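Local coordinates for sortase family protein (Clostridium perfringens, PDB 4D70) that probably acts as a class D sortase, a cysteine transpeptidase that cleaves the sorting signal of a substrate protein and links that protein to an amine acceptor, at residues Ile129-Leu134 with Phe138-Asn143. Sequence-based numbering, arbitrary orientation.
Sequences IKITTL and FQYEIN
Ile-129 and Tyr-140 pair backbone to backbone, as do Ile-131 and Phe-138, and these two antiparallel hydrogen-bonded pairs hold the hairpin of strands 128-132 and 137-148 together. Ile-129 N donates a hydrogen bond to Tyr-140 O at 2.8 Å, and Tyr-140 N donates one to Ile-129 O. Two residues along the strand, Ile-131 N reaches Phe-138 O with a nearly straight N-H...O angle of 173°, while Phe-138 N meets Ile-131 O at 2.7 Å. Between them sits the non-hydrogen-bonded pair Lys-130 and Gln-139, whose side chains run side by side on the face opposite Ile-129, Ile-131, Phe-138 and Tyr-140, with Lys-130 CA pointing a C-H at Phe-138 O from 3.5 Å.

Tyr-140 is worth following outward. Its CB lies 3.7 Å from Ile-129 O. A chi1 of -68° sets CG beside the backbone N, and chi2 near 90° turns the CD1 side of the ring toward Ile-131; there CD1 and CE1 both lie 4.0 Å from Ile-131 CG1, an oblique approach, while Ile-129 O sits at the ring edge. The tip, OH, leaves the hairpin and hydrogen-bonds to Gly-98 N. Ile-129 CD1 touches Ile-142 CG1 at 3.9 Å, the two side chains crossing at about a right angle. Thr-133 CG2 meets the edge of the Phe-138 ring at CE2.

Met-165 of strand 163-171 packs against Ile-129, Ile-131 and Tyr-140, consistent with these three facing the interior of the beta-barrel known for sortases. The backbone ladder satisfies the amides and carbonyls of both hydrogen-bonded pairs, and the tyrosine places its phenol at a loop amide, tying this largely greasy surface to the loop at Gly-98.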
loop_
_atom_site.group_PDB
_atom_site.type_symbol
_atom_site.label_atom_id
_atom_site.label_comp_id
_atom_site.label_asym_id
_atom_site.label_seq_id
_atom_site.Cartn_x
_atom_site.Cartn_y
_atom_site.Cartn_z
ATOM N N ILE A 129 -0.221 -10.820 -1.613
ATOM C CA ILE A 129 0.429 -9.546 -1.525
ATOM C C ILE A 129 1.319 -9.594 -0.285
ATOM O O ILE A 129 0.849 -9.743 0.843
ATOM C CB ILE A 129 -0.548 -8.350 -1.381
ATOM C CG1 ILE A 129 -1.491 -8.236 -2.631
ATOM C CG2 ILE A 129 0.186 -7.045 -1.210
ATOM C CD1 ILE A 129 -2.733 -7.437 -2.300
ATOM N N LYS A 130 2.595 -9.431 -0.507
ATOM C CA LYS A 130 3.582 -9.447 0.570
ATOM C C LYS A 130 4.019 -8.035 0.962
ATOM O O LYS A 130 4.433 -7.257 0.142
ATOM C CB LYS A 130 4.798 -10.290 0.144
ATOM C CG LYS A 130 5.914 -10.393 1.204
ATOM C CD LYS A 130 7.229 -10.857 0.580
ATOM C CE LYS A 130 7.207 -12.294 0.153
ATOM N NZ LYS A 130 8.457 -12.530 -0.623
ATOM N N ILE A 131 3.923 -7.738 2.243
ATOM C CA ILE A 131 4.213 -6.428 2.787
ATOM C C ILE A 131 5.284 -6.611 3.852
ATOM O O ILE A 131 5.091 -7.339 4.826
ATOM C CB ILE A 131 3.013 -5.742 3.411
ATOM C CG1 ILE A 131 1.855 -5.670 2.398
ATOM C CG2 ILE A 131 3.401 -4.334 3.898
ATOM C CD1 ILE A 131 2.063 -4.746 1.201
ATOM N N THR A 132 6.426 -5.956 3.622
ATOM C CA THR A 132 7.617 -6.090 4.515
ATOM C C THR A 132 7.904 -4.795 5.182
ATOM O O THR A 132 8.181 -3.776 4.508
ATOM C CB THR A 132 8.819 -6.496 3.663
ATOM O OG1 THR A 132 8.458 -7.679 2.966
ATOM C CG2 THR A 132 10.017 -6.771 4.514
ATOM N N THR A 133 7.776 -4.778 6.509
ATOM C CA THR A 133 8.137 -3.603 7.251
ATOM C C THR A 133 9.611 -3.770 7.720
ATOM O O THR A 133 10.259 -4.748 7.396
ATOM C CB THR A 133 7.284 -3.429 8.521
ATOM O OG1 THR A 133 7.482 -4.550 9.385
ATOM C CG2 THR A 133 5.788 -3.357 8.155
ATOM N N LEU A 134 10.071 -2.879 8.569
ATOM C CA LEU A 134 11.428 -3.033 9.095
ATOM C C LEU A 134 11.573 -4.182 10.065
ATOM O O LEU A 134 12.687 -4.627 10.353
ATOM C CB LEU A 134 11.881 -1.756 9.778
ATOM C CG LEU A 134 11.963 -0.548 8.869
ATOM C CD1 LEU A 134 12.309 0.688 9.710
ATOM C CD2 LEU A 134 12.924 -0.725 7.727
ATOM N N PHE A 138 4.608 -9.602 6.229
ATOM C CA PHE A 138 3.170 -9.901 6.325
ATOM C C PHE A 138 2.640 -10.396 4.985
ATOM O O PHE A 138 2.878 -9.764 3.953
ATOM C CB PHE A 138 2.412 -8.649 6.760
ATOM C CG PHE A 138 2.775 -8.195 8.143
ATOM C CD1 PHE A 138 2.415 -8.983 9.249
ATOM C CD2 PHE A 138 3.487 -7.005 8.351
ATOM C CE1 PHE A 138 2.780 -8.598 10.525
ATOM C CE2 PHE A 138 3.786 -6.591 9.636
ATOM C CZ PHE A 138 3.435 -7.391 10.723
ATOM N N GLN A 139 1.944 -11.526 5.001
ATOM C CA GLN A 139 1.379 -12.069 3.790
ATOM C C GLN A 139 -0.113 -11.869 3.797
ATOM O O GLN A 139 -0.774 -12.344 4.689
ATOM C CB GLN A 139 1.633 -13.564 3.725
ATOM C CG GLN A 139 3.109 -13.889 3.658
ATOM C CD GLN A 139 3.675 -13.519 2.317
ATOM O OE1 GLN A 139 2.952 -13.108 1.417
ATOM N NE2 GLN A 139 4.969 -13.684 2.163
ATOM N N TYR A 140 -0.625 -11.134 2.828
ATOM C CA TYR A 140 -2.082 -10.943 2.684
ATOM C C TYR A 140 -2.598 -11.675 1.453
ATOM O O TYR A 140 -1.897 -11.806 0.401
ATOM C CB TYR A 140 -2.420 -9.448 2.568
ATOM C CG TYR A 140 -2.203 -8.599 3.774
ATOM C CD1 TYR A 140 -1.005 -7.985 3.987
ATOM C CD2 TYR A 140 -3.246 -8.282 4.630
ATOM C CE1 TYR A 140 -0.813 -7.118 5.052
ATOM C CE2 TYR A 140 -3.079 -7.432 5.696
ATOM C CZ TYR A 140 -1.858 -6.833 5.897
ATOM O OH TYR A 140 -1.653 -6.025 6.964
ATOM N N GLU A 141 -3.789 -12.211 1.585
ATOM C CA GLU A 141 -4.429 -12.942 0.527
ATOM C C GLU A 141 -5.708 -12.208 0.077
ATOM O O GLU A 141 -6.620 -12.014 0.859
ATOM C CB GLU A 141 -4.850 -14.339 0.984
ATOM C CG GLU A 141 -5.367 -15.168 -0.177
ATOM C CD GLU A 141 -5.825 -16.606 0.282
ATOM O OE1 GLU A 141 -5.800 -16.855 1.478
ATOM O OE2 GLU A 141 -6.206 -17.488 -0.527
ATOM N N ILE A 142 -5.780 -11.910 -1.210
ATOM C CA ILE A 142 -6.913 -11.230 -1.794
ATOM C C ILE A 142 -8.171 -12.001 -1.678
ATOM O O ILE A 142 -8.261 -13.250 -2.004
ATOM C CB ILE A 142 -6.639 -10.892 -3.298
ATOM C CG1 ILE A 142 -5.400 -10.012 -3.423
ATOM C CG2 ILE A 142 -7.857 -10.269 -3.980
ATOM C CD1 ILE A 142 -5.069 -9.735 -4.916
ATOM N N ASN A 143 -9.166 -11.336 -1.091
ATOM C CA ASN A 143 -10.438 -12.024 -0.932
ATOM C C ASN A 143 -11.644 -11.236 -1.444
ATOM O O ASN A 143 -12.731 -11.754 -1.416
ATOM C CB ASN A 143 -10.722 -12.418 0.499
ATOM C CG ASN A 143 -10.792 -11.210 1.421
ATOM O OD1 ASN A 143 -10.348 -10.104 1.108
ATOM N ND2 ASN A 143 -11.264 -11.469 2.617
#